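Local coordinates for phospholipase A1 (Streptomyces albidoflavus, PDB 4HYQ), which probably hydrolyses the sn-1 acyl ester bond of glycerophospholipids, as a phospholipase A1 of the GDSL (SGNH) hydrolase family, at residues 59-64 against 76-81; 93-98 against 206-211; 100-105 against 162-167; 127-130 against 136-139. One frame throughout, in Å; residues are numbered along the deposited sequence.

Interaction 1: 59-64 against 76-81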
loop_
_atom_site.group_PDB
_atom_site.type_symbol
_atom_site.label_atom_id
_atom_site.label_comp_id
_atom_site.label_asym_id
_atom_site.label_seq_id
_atom_site.Cartn_x
_atom_site.Cartn_y
_atom_site.Cartn_z
ATOM N N SER A 59 1.760 -13.625 -4.090
ATOM C CA SER A 59 1.929 -15.017 -3.697
ATOM C C SER A 59 2.262 -15.137 -2.208
ATOM O O SER A 59 1.947 -16.155 -1.588
ATOM C CB SER A 59 2.998 -15.717 -4.557
ATOM O OG SER A 59 4.288 -15.184 -4.366
ATOM N N ASP A 60 2.885 -14.110 -1.625
ATOM C CA ASP A 60 3.194 -14.151 -0.197
ATOM C C ASP A 60 1.917 -14.035 0.624
ATOM O O ASP A 60 1.809 -14.635 1.695
ATOM C CB ASP A 60 4.116 -13.002 0.245
ATOM C CG ASP A 60 5.507 -13.083 -0.352
ATOM O OD1 ASP A 60 5.993 -14.198 -0.656
ATOM O OD2 ASP A 60 6.130 -12.012 -0.500
ATOM N N VAL A 61 0.959 -13.240 0.153
ATOM C CA VAL A 61 -0.285 -13.091 0.903
ATOM C C VAL A 61 -0.966 -14.460 0.938
ATOM O O VAL A 61 -1.407 -14.911 1.994
ATOM C CB VAL A 61 -1.221 -12.035 0.256
ATOM C CG1 VAL A 61 -2.555 -11.990 0.989
ATOM C CG2 VAL A 61 -0.549 -10.662 0.323
ATOM N N LEU A 62 -1.009 -15.125 -0.210
ATOM C CA LEU A 62 -1.629 -16.449 -0.309
ATOM C C LEU A 62 -0.908 -17.506 0.524
ATOM O O LEU A 62 -1.545 -18.332 1.181
ATOM C CB LEU A 62 -1.657 -16.905 -1.765
ATOM C CG LEU A 62 -2.583 -16.153 -2.724
ATOM C CD1 LEU A 62 -2.224 -16.498 -4.160
ATOM C CD2 LEU A 62 -4.036 -16.509 -2.420
ATOM N N ASN A 63 0.423 -17.472 0.500
ATOM C CA ASN A 63 1.233 -18.449 1.232
ATOM C C ASN A 63 1.435 -18.209 2.726
ATOM O O ASN A 63 1.381 -19.147 3.528
ATOM C CB ASN A 63 2.631 -18.566 0.591
ATOM C CG ASN A 63 2.620 -19.288 -0.740
ATOM O OD1 ASN A 63 1.964 -20.316 -0.904
ATOM N ND2 ASN A 63 3.381 -18.769 -1.698
ATOM N N LYS A 64 1.680 -16.961 3.110
ATOM C CA LYS A 64 1.980 -16.637 4.500
ATOM C C LYS A 64 0.971 -15.881 5.325
ATOM O O LYS A 64 1.090 -15.829 6.553
ATOM C CB LYS A 64 3.258 -15.807 4.571
ATOM C CG LYS A 64 4.475 -16.456 3.989
ATOM C CD LYS A 64 5.713 -15.867 4.618
ATOM C CE LYS A 64 5.747 -16.196 6.112
ATOM N NZ LYS A 64 6.950 -15.660 6.764
ATOM N N VAL A 76 -11.413 -7.310 6.997
ATOM C CA VAL A 76 -10.113 -7.602 6.406
ATOM C C VAL A 76 -9.646 -6.340 5.677
ATOM O O VAL A 76 -10.422 -5.719 4.948
ATOM C CB VAL A 76 -10.176 -8.754 5.358
ATOM C CG1 VAL A 76 -8.804 -8.917 4.675
ATOM C CG2 VAL A 76 -10.573 -10.071 6.025
ATOM N N SER A 77 -8.392 -5.946 5.885
ATOM C CA SER A 77 -7.855 -4.795 5.153
ATOM C C SER A 77 -6.697 -5.363 4.348
ATOM O O SER A 77 -6.101 -6.380 4.740
ATOM C CB SER A 77 -7.367 -3.686 6.095
ATOM O OG SER A 77 -6.431 -4.152 7.061
ATOM N N LEU A 78 -6.386 -4.721 3.228
ATOM C CA LEU A 78 -5.321 -5.205 2.365
ATOM C C LEU A 78 -4.704 -4.165 1.447
ATOM O O LEU A 78 -5.420 -3.351 0.866
ATOM C CB LEU A 78 -5.865 -6.329 1.463
ATOM C CG LEU A 78 -5.026 -6.884 0.297
ATOM C CD1 LEU A 78 -3.891 -7.748 0.857
ATOM C CD2 LEU A 78 -5.899 -7.747 -0.615
ATOM N N THR A 79 -3.370 -4.167 1.357
ATOM C CA THR A 79 -2.676 -3.359 0.350
ATOM C C THR A 79 -1.737 -4.364 -0.295
ATOM O O THR A 79 -0.958 -5.025 0.395
ATOM C CB THR A 79 -1.849 -2.139 0.870
ATOM O OG1 THR A 79 -0.917 -2.545 1.884
ATOM C CG2 THR A 79 -2.784 -1.065 1.395
ATOM N N ILE A 80 -1.817 -4.510 -1.609
ATOM C CA ILE A 80 -0.947 -5.471 -2.287
ATOM C C ILE A 80 -0.928 -5.235 -3.803
ATOM O O ILE A 80 -1.877 -4.671 -4.373
ATOM C CB ILE A 80 -1.393 -6.933 -1.949
ATOM C CG1 ILE A 80 -0.258 -7.915 -2.258
ATOM C CG2 ILE A 80 -2.639 -7.325 -2.761
ATOM C CD1 ILE A 80 0.910 -7.806 -1.281
ATOM N N GLY A 81 0.178 -5.614 -4.446
ATOM C CA GLY A 81 0.292 -5.455 -5.886
ATOM C C GLY A 81 1.452 -4.585 -6.334
ATOM O O GLY A 81 2.032 -4.825 -7.391
#
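Between Leu78 and Ile80, the two residues that meet Val61 of the helix, Thr79 turns its hydroxyl the other way, and OG1 is gripped by two hydrogen bonds, with Ser13 OG and Asp10 OD1. What touches Val61 from 76-81 is hydrocarbon alone: the side chains of Leu78 and Ile80. Val61 is the one residue of 59-64 that reaches the strand side. Its CG2 lies 3.6 Å from Ile80 CD1, and the two side chains pass alongside each other in opposing senses, and the same methyl also rests 3.8 Å from Ile80 CG1. The other branch, Val61 CG1, stands anti to the backbone N (chi1 175°) and is thereby aimed further back along the strand, where it comes within 4.4 Å of Leu78 CD1, a looser contact. Helix 117-131 packs on the same cluster, with Val124 against Val61 and Tyr125 against Leu78, while Ala56 packs on Ile80. Ser77, like Thr79, points to the far face of the strand, where its OG is hydrogen-bonded to Tyr5 OH. Gly81, with a positive phi of 121°, begins the Gly-Gly-Asn-Asp sequence that in SGNH hydrolases contributes to the oxyanion hole. The chemistry is thus split by side: this part of the chain is apolar toward the helix and hydrogen-bonded toward the Gly-Asp-Ser region, which probably helps fix this part of the active site.

Interaction 2: 93-98 against 206-211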
loop_
_atom_site.group_PDB
_atom_site.type_symbol
_atom_site.label_atom_id
_atom_site.label_comp_id
_atom_site.label_asym_id
_atom_site.label_seq_id
_atom_site.Cartn_x
_atom_site.Cartn_y
_atom_site.Cartn_z
ATOM N N THR A 93 15.637 2.512 -10.208
ATOM C CA THR A 93 16.052 2.900 -11.550
ATOM C C THR A 93 15.892 4.399 -11.779
ATOM O O THR A 93 16.790 5.060 -12.312
ATOM C CB THR A 93 15.236 2.132 -12.613
ATOM O OG1 THR A 93 15.533 0.735 -12.500
ATOM C CG2 THR A 93 15.572 2.622 -14.027
ATOM N N CYS A 94 14.757 4.945 -11.361
ATOM C CA CYS A 94 14.498 6.361 -11.559
ATOM C C CYS A 94 15.427 7.256 -10.740
ATOM O O CYS A 94 15.780 8.353 -11.175
ATOM C CB CYS A 94 13.041 6.670 -11.229
ATOM S SG CYS A 94 11.921 5.939 -12.474
ATOM N N VAL A 95 15.818 6.798 -9.560
ATOM C CA VAL A 95 16.704 7.590 -8.723
ATOM C C VAL A 95 18.161 7.541 -9.187
ATOM O O VAL A 95 18.831 8.571 -9.264
ATOM C CB VAL A 95 16.612 7.126 -7.251
ATOM C CG1 VAL A 95 17.745 7.733 -6.412
ATOM C CG2 VAL A 95 15.262 7.554 -6.678
ATOM N N LEU A 96 18.631 6.349 -9.537
ATOM C CA LEU A 96 20.025 6.163 -9.925
ATOM C C LEU A 96 20.385 6.214 -11.402
ATOM O O LEU A 96 21.577 6.235 -11.734
ATOM C CB LEU A 96 20.524 4.844 -9.345
ATOM C CG LEU A 96 20.398 4.754 -7.820
ATOM C CD1 LEU A 96 20.784 3.367 -7.366
ATOM C CD2 LEU A 96 21.286 5.810 -7.162
ATOM N N GLN A 97 19.395 6.216 -12.288
ATOM C CA GLN A 97 19.697 6.262 -13.719
ATOM C C GLN A 97 19.175 7.531 -14.401
ATOM O O GLN A 97 18.841 8.509 -13.727
ATOM C CB GLN A 97 19.179 4.982 -14.395
ATOM C CG GLN A 97 19.678 3.713 -13.687
ATOM C CD GLN A 97 19.370 2.431 -14.445
ATOM O OE1 GLN A 97 18.730 2.457 -15.490
ATOM N NE2 GLN A 97 19.846 1.302 -13.920
ATOM N N SER A 98 19.120 7.537 -15.728
ATOM C CA SER A 98 18.674 8.726 -16.460
ATOM C C SER A 98 17.160 8.795 -16.591
ATOM O O SER A 98 16.467 7.807 -16.367
ATOM C CB SER A 98 19.271 8.736 -17.865
ATOM O OG SER A 98 18.537 7.862 -18.715
ATOM N N HIS A 206 7.842 9.875 2.891
ATOM C CA HIS A 206 9.284 10.046 3.015
ATOM C C HIS A 206 9.865 10.219 1.626
ATOM O O HIS A 206 9.422 9.577 0.681
ATOM C CB HIS A 206 9.937 8.816 3.633
ATOM C CG HIS A 206 9.635 8.636 5.084
ATOM N ND1 HIS A 206 10.295 9.330 6.076
ATOM C CD2 HIS A 206 8.734 7.846 5.713
ATOM C CE1 HIS A 206 9.816 8.970 7.256
ATOM N NE2 HIS A 206 8.868 8.072 7.062
ATOM N N SER A 207 10.864 11.087 1.514
ATOM C CA SER A 207 11.540 11.296 0.239
ATOM C C SER A 207 12.585 10.185 0.142
ATOM O O SER A 207 12.703 9.359 1.052
ATOM C CB SER A 207 12.236 12.655 0.238
ATOM O OG SER A 207 13.082 12.766 1.373
ATOM N N VAL A 208 13.350 10.174 -0.943
ATOM C CA VAL A 208 14.380 9.159 -1.127
ATOM C C VAL A 208 15.359 9.172 0.037
ATOM O O VAL A 208 15.837 10.239 0.448
ATOM C CB VAL A 208 15.173 9.400 -2.430
ATOM C CG1 VAL A 208 16.248 8.337 -2.590
ATOM C CG2 VAL A 208 14.226 9.384 -3.613
ATOM N N LYS A 209 15.660 7.987 0.565
ATOM C CA LYS A 209 16.596 7.866 1.678
ATOM C C LYS A 209 17.957 7.406 1.193
ATOM O O LYS A 209 18.058 6.461 0.411
ATOM C CB LYS A 209 16.079 6.873 2.711
ATOM C CG LYS A 209 14.756 7.261 3.349
ATOM C CD LYS A 209 14.871 8.507 4.217
ATOM C CE LYS A 209 13.545 8.754 4.939
ATOM N NZ LYS A 209 13.540 9.946 5.841
ATOM N N TRP A 210 19.002 8.083 1.654
ATOM C CA TRP A 210 20.358 7.726 1.280
ATOM C C TRP A 210 21.095 7.143 2.473
ATOM O O TRP A 210 22.208 6.639 2.331
ATOM C CB TRP A 210 21.102 8.947 0.752
ATOM C CG TRP A 210 20.400 9.568 -0.408
ATOM C CD1 TRP A 210 19.358 10.445 -0.362
ATOM C CD2 TRP A 210 20.638 9.298 -1.793
ATOM N NE1 TRP A 210 18.929 10.736 -1.628
ATOM C CE2 TRP A 210 19.693 10.046 -2.525
ATOM C CE3 TRP A 210 21.553 8.494 -2.480
ATOM C CZ2 TRP A 210 19.639 10.013 -3.922
ATOM C CZ3 TRP A 210 21.499 8.467 -3.876
ATOM C CH2 TRP A 210 20.544 9.222 -4.575
ATOM N N THR A 211 20.464 7.224 3.642
ATOM C CA THR A 211 21.029 6.683 4.876
ATOM C C THR A 211 19.895 6.080 5.693
ATOM O O THR A 211 18.731 6.422 5.494
ATOM C CB THR A 211 21.689 7.769 5.758
ATOM O OG1 THR A 211 21.990 8.932 4.976
ATOM C CG2 THR A 211 22.976 7.231 6.359
#
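Val95 and Val208 meet end on, CG2 to CG2 at 3.7 Å, and form the tight heart of this contact. Val95 has a branch for each partner: with CG1 anti to its backbone N (chi1 168°), that methyl is left to meet Trp210, 3.7 Å from CH2, approaching the six-membered ring obliquely. Val208 does double duty as well, since its CG1 sits 3.5 Å above one face of the same indole, offset toward the rim. The two valines and the ring thus make a compact three-way cluster, and Tyr217 packs on both valines.

Further out the fit slackens. Leu96 reaches the indole with the end of its side chain alone, CD2 lying 4.2 Å from Trp210 CZ3, again at a slant. Leu96 and Trp210 are both exposed, so this side borders solvent. Beyond the cluster, Lys209 NZ makes a weak hydrogen bond to His206 ND1, and His206 NE2 bonds to Gly17 O.

The contact joins the C-terminal end of helix 87-96, which the Cys94-Cys102 disulfide ties to helix 99-115, to the long loop that runs from helix 189-192 to helix 221-235.

Interaction 3: 100-105 against 162-167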
loop_
_atom_site.group_PDB
_atom_site.type_symbol
_atom_site.label_atom_id
_atom_site.label_comp_id
_atom_site.label_asym_id
_atom_site.label_seq_id
_atom_site.Cartn_x
_atom_site.Cartn_y
_atom_site.Cartn_z
ATOM N N ALA A 100 15.440 8.888 -19.237
ATOM C CA ALA A 100 15.056 7.931 -20.264
ATOM C C ALA A 100 14.942 6.524 -19.696
ATOM O O ALA A 100 14.012 5.779 -20.026
ATOM C CB ALA A 100 16.072 7.939 -21.388
ATOM N N ASN A 101 15.903 6.153 -18.858
ATOM C CA ASN A 101 15.901 4.830 -18.249
ATOM C C ASN A 101 14.694 4.707 -17.336
ATOM O O ASN A 101 14.077 3.643 -17.244
ATOM C CB ASN A 101 17.151 4.598 -17.404
ATOM C CG ASN A 101 18.431 4.557 -18.223
ATOM O OD1 ASN A 101 18.502 3.934 -19.293
ATOM N ND2 ASN A 101 19.459 5.197 -17.709
ATOM N N CYS A 102 14.385 5.795 -16.638
ATOM C CA CYS A 102 13.256 5.818 -15.719
ATOM C C CYS A 102 11.948 5.583 -16.463
ATOM O O CYS A 102 11.148 4.737 -16.061
ATOM C CB CYS A 102 13.209 7.154 -14.974
ATOM S SG CYS A 102 11.779 7.417 -13.865
ATOM N N ILE A 103 11.746 6.315 -17.557
ATOM C CA ILE A 103 10.517 6.184 -18.352
ATOM C C ILE A 103 10.328 4.780 -18.891
ATOM O O ILE A 103 9.231 4.206 -18.804
ATOM C CB ILE A 103 10.516 7.156 -19.547
ATOM C CG1 ILE A 103 10.683 8.593 -19.050
ATOM C CG2 ILE A 103 9.245 6.982 -20.363
ATOM C CD1 ILE A 103 9.707 9.014 -17.980
ATOM N N ALA A 104 11.393 4.232 -19.461
ATOM C CA ALA A 104 11.352 2.892 -20.013
ATOM C C ALA A 104 10.987 1.879 -18.931
ATOM O O ALA A 104 10.145 1.005 -19.150
ATOM C CB ALA A 104 12.702 2.542 -20.627
ATOM N N ARG A 105 11.621 1.983 -17.765
ATOM C CA ARG A 105 11.323 1.054 -16.682
ATOM C C ARG A 105 9.886 1.221 -16.183
ATOM O O ARG A 105 9.202 0.236 -15.879
ATOM C CB ARG A 105 12.301 1.250 -15.519
ATOM C CG ARG A 105 12.101 0.262 -14.392
ATOM C CD ARG A 105 12.542 -1.138 -14.796
ATOM N NE ARG A 105 12.198 -2.159 -13.810
ATOM C CZ ARG A 105 10.969 -2.634 -13.609
ATOM N NH1 ARG A 105 9.950 -2.179 -14.324
ATOM N NH2 ARG A 105 10.766 -3.589 -12.706
ATOM N N THR A 162 6.020 12.786 -13.349
ATOM C CA THR A 162 4.797 12.612 -14.117
ATOM C C THR A 162 4.581 11.151 -14.477
ATOM O O THR A 162 3.468 10.623 -14.377
ATOM C CB THR A 162 4.854 13.445 -15.406
ATOM O OG1 THR A 162 4.878 14.836 -15.060
ATOM C CG2 THR A 162 3.670 13.150 -16.282
ATOM N N ALA A 163 5.658 10.500 -14.891
ATOM C CA ALA A 163 5.608 9.106 -15.280
ATOM C C ALA A 163 5.278 8.230 -14.083
ATOM O O ALA A 163 4.459 7.319 -14.181
ATOM C CB ALA A 163 6.943 8.691 -15.889
ATOM N N ILE A 164 5.906 8.520 -12.947
ATOM C CA ILE A 164 5.679 7.742 -11.727
ATOM C C ILE A 164 4.246 7.925 -11.217
ATOM O O ILE A 164 3.590 6.963 -10.812
ATOM C CB ILE A 164 6.699 8.154 -10.642
ATOM C CG1 ILE A 164 8.090 7.674 -11.070
ATOM C CG2 ILE A 164 6.314 7.564 -9.295
ATOM C CD1 ILE A 164 9.225 8.330 -10.308
ATOM N N ASN A 165 3.758 9.161 -11.235
ATOM C CA ASN A 165 2.391 9.417 -10.800
ATOM C C ASN A 165 1.416 8.698 -11.725
ATOM O O ASN A 165 0.386 8.175 -11.284
ATOM C CB ASN A 165 2.101 10.913 -10.817
ATOM C CG ASN A 165 2.539 11.607 -9.544
ATOM O OD1 ASN A 165 3.031 10.970 -8.605
ATOM N ND2 ASN A 165 2.356 12.924 -9.500
ATOM N N GLY A 166 1.749 8.675 -13.011
ATOM C CA GLY A 166 0.897 8.018 -13.982
ATOM C C GLY A 166 0.811 6.532 -13.714
ATOM O O GLY A 166 -0.241 5.916 -13.891
ATOM N N ALA A 167 1.934 5.949 -13.296
ATOM C CA ALA A 167 1.983 4.530 -12.974
ATOM C C ALA A 167 1.105 4.251 -11.748
ATOM O O ALA A 167 0.384 3.248 -11.705
ATOM C CB ALA A 167 3.425 4.105 -12.699
#
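No flat group takes part where Ile103 meets Ala163 and Cys102 meets Ile164, so there are no ring faces or edges to match; the guanidinium of Arg105 and the amide of Asn165 are engaged elsewhere. Arg105 makes a salt bridge through NE to Asp89 OD2, and Asn165 gives ND2 to Tyr146 O, with a weak bond from Phe145 N to OD1. The contact itself is made by carbon and sulfur. Ile103 CD1 presses on Ala163 CB at 3.5 Å, tighter than usual for two methyls. The root of Ile103 does not aim straight at the partner helix; with CG1 beside the backbone N and a bend at chi2 (-53°), CD1 swings across to it. Because alanine offers just one methyl, the backbones can come close, and the CA atoms of Ile103 and Ala163 are 6.5 Å apart. Beside it, the preceding residue Cys102 puts SG 4.5 Å from CD1 of Ile164, the residue after Ala163, a looser touch on the more buried side. That sulfur is already committed to the disulfide with Cys94, so the isoleucine packs beside the bridge, and Met91 of helix 87-96 and Phe145 also lie against it. Helix 158-181 runs roughly the same way as helix 99-115 here. The arrangement is a near-parallel helix-helix interface in the SGNH-hydrolase fold, whose helices flank a parallel sheet.

Interaction 4: 127-130 against 136-139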
loop_
_atom_site.group_PDB
_atom_site.type_symbol
_atom_site.label_atom_id
_atom_site.label_comp_id
_atom_site.label_asym_id
_atom_site.label_seq_id
_atom_site.Cartn_x
_atom_site.Cartn_y
_atom_site.Cartn_z
ATOM N N GLN A 127 -9.413 -15.963 -2.897
ATOM C CA GLN A 127 -9.027 -16.823 -1.781
ATOM C C GLN A 127 -9.337 -16.185 -0.433
ATOM O O GLN A 127 -9.647 -16.880 0.524
ATOM C CB GLN A 127 -7.537 -17.185 -1.861
ATOM C CG GLN A 127 -7.186 -18.134 -2.993
ATOM C CD GLN A 127 -7.940 -19.462 -2.913
ATOM O OE1 GLN A 127 -8.044 -20.080 -1.844
ATOM N NE2 GLN A 127 -8.463 -19.908 -4.052
ATOM N N VAL A 128 -9.232 -14.863 -0.344
ATOM C CA VAL A 128 -9.549 -14.182 0.904
ATOM C C VAL A 128 -11.026 -14.442 1.226
ATOM O O VAL A 128 -11.375 -14.787 2.353
ATOM C CB VAL A 128 -9.314 -12.658 0.790
ATOM C CG1 VAL A 128 -9.994 -11.930 1.932
ATOM C CG2 VAL A 128 -7.810 -12.369 0.804
ATOM N N ARG A 129 -11.883 -14.262 0.223
ATOM C CA ARG A 129 -13.323 -14.471 0.392
ATOM C C ARG A 129 -13.643 -15.925 0.722
ATOM O O ARG A 129 -14.539 -16.210 1.525
ATOM C CB ARG A 129 -14.074 -14.058 -0.888
ATOM C CG ARG A 129 -15.575 -14.356 -0.846
ATOM C CD ARG A 129 -16.191 -13.705 0.379
ATOM N NE ARG A 129 -16.334 -12.251 0.242
ATOM C CZ ARG A 129 -16.184 -11.396 1.248
ATOM N NH1 ARG A 129 -15.861 -11.832 2.464
ATOM N NH2 ARG A 129 -16.422 -10.099 1.060
ATOM N N ALA A 130 -12.912 -16.853 0.117
ATOM C CA ALA A 130 -13.165 -18.265 0.381
ATOM C C ALA A 130 -12.898 -18.629 1.836
ATOM O O ALA A 130 -13.629 -19.420 2.437
ATOM C CB ALA A 130 -12.321 -19.124 -0.533
ATOM N N ASN A 136 -16.098 -8.028 5.815
ATOM C CA ASN A 136 -16.164 -6.839 4.977
ATOM C C ASN A 136 -14.677 -6.721 4.614
ATOM O O ASN A 136 -13.827 -6.756 5.505
ATOM C CB ASN A 136 -16.623 -5.628 5.790
ATOM C CG ASN A 136 -16.536 -4.336 5.005
ATOM O OD1 ASN A 136 -16.822 -4.312 3.818
ATOM N ND2 ASN A 136 -16.150 -3.257 5.670
ATOM N N VAL A 137 -14.367 -6.624 3.326
ATOM C CA VAL A 137 -12.977 -6.530 2.876
ATOM C C VAL A 137 -12.731 -5.152 2.287
ATOM O O VAL A 137 -13.451 -4.711 1.385
ATOM C CB VAL A 137 -12.667 -7.593 1.808
ATOM C CG1 VAL A 137 -11.200 -7.495 1.372
ATOM C CG2 VAL A 137 -12.950 -8.991 2.355
ATOM N N VAL A 138 -11.737 -4.460 2.828
ATOM C CA VAL A 138 -11.391 -3.128 2.365
ATOM C C VAL A 138 -10.014 -3.207 1.703
ATOM O O VAL A 138 -9.026 -3.565 2.360
ATOM C CB VAL A 138 -11.314 -2.139 3.543
ATOM C CG1 VAL A 138 -10.941 -0.746 3.045
ATOM C CG2 VAL A 138 -12.655 -2.099 4.277
ATOM N N VAL A 139 -9.953 -2.912 0.406
ATOM C CA VAL A 139 -8.674 -2.926 -0.308
ATOM C C VAL A 139 -8.282 -1.463 -0.435
ATOM O O VAL A 139 -8.998 -0.672 -1.051
ATOM C CB VAL A 139 -8.800 -3.547 -1.729
ATOM C CG1 VAL A 139 -7.442 -3.548 -2.425
ATOM C CG2 VAL A 139 -9.323 -4.975 -1.639
#
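Val137 CG2 is the methyl on which the contact turns: Val128 meets it from one part of the helix and Arg129 from the next residue, each in its own way. Val128 and Val137 cross at a slant, and Val128 CG1 stops 4.2 Å from Val137 CG2, an easy van der Waals fit between two buried branches. Arg129 behaves differently. Its side chain and that of Val137 run past each other in opposing senses, and the guanidinium lies against the methyl at a slant, with NH2 at 3.9 Å from Val137 CG2. NH1 is scarcely farther from Val137 CG2, at 4.1 Å. The arginine starts extended, CG anti to its backbone N (chi1 175°), but then bends at chi2 (55°) and again at chi3 (75°), which curls the head round toward the strand although its root is not aimed there. Polar bonds fix that head: NH1 is shared between the carbonyl oxygens Ala132 O and Ala135 O, in the short connection between helix and strand. The group thus bridges two carbonyls of the connection while it lies against the valine, and Tyr184 packs on Arg129, Val137 and Val139 alike.

Asn136 and Val138 face the other way. Asn136 ND2 bonds to the carbonyls of Lys235 and Ala236, and Val138 packs on Leu232. Strand 136-140 is thus sandwiched between helix 117-131 and helix 221-235, and within the parallel sheet it lies between strand 73-79 and strand 185-187.

How the interactions relate
The four contacts form two pairs. Interactions 1 and 4 have centres about 10 Å apart and share the sheet, whose neighbouring strands are joined by Val76 O to Val138 N at 2.8 Å; Leu62 and Gln127 also touch, so their helices pack together. Interactions 2 and 3, centres about 13 Å apart, are welded by the Cys94 SG to Cys102 SG disulfide. Centres of interactions 2 and 4 lie about 34 Å apart, though the nearest atoms of interactions 1 and 3 are about 9 Å apart. By family analogy the active site probably lies where the Gly-Asp-Ser segment holding Asp10 meets the Gly81 end of interaction 1, with His218, the probable catalytic histidine, backbone-bonded to His206 of interaction 2.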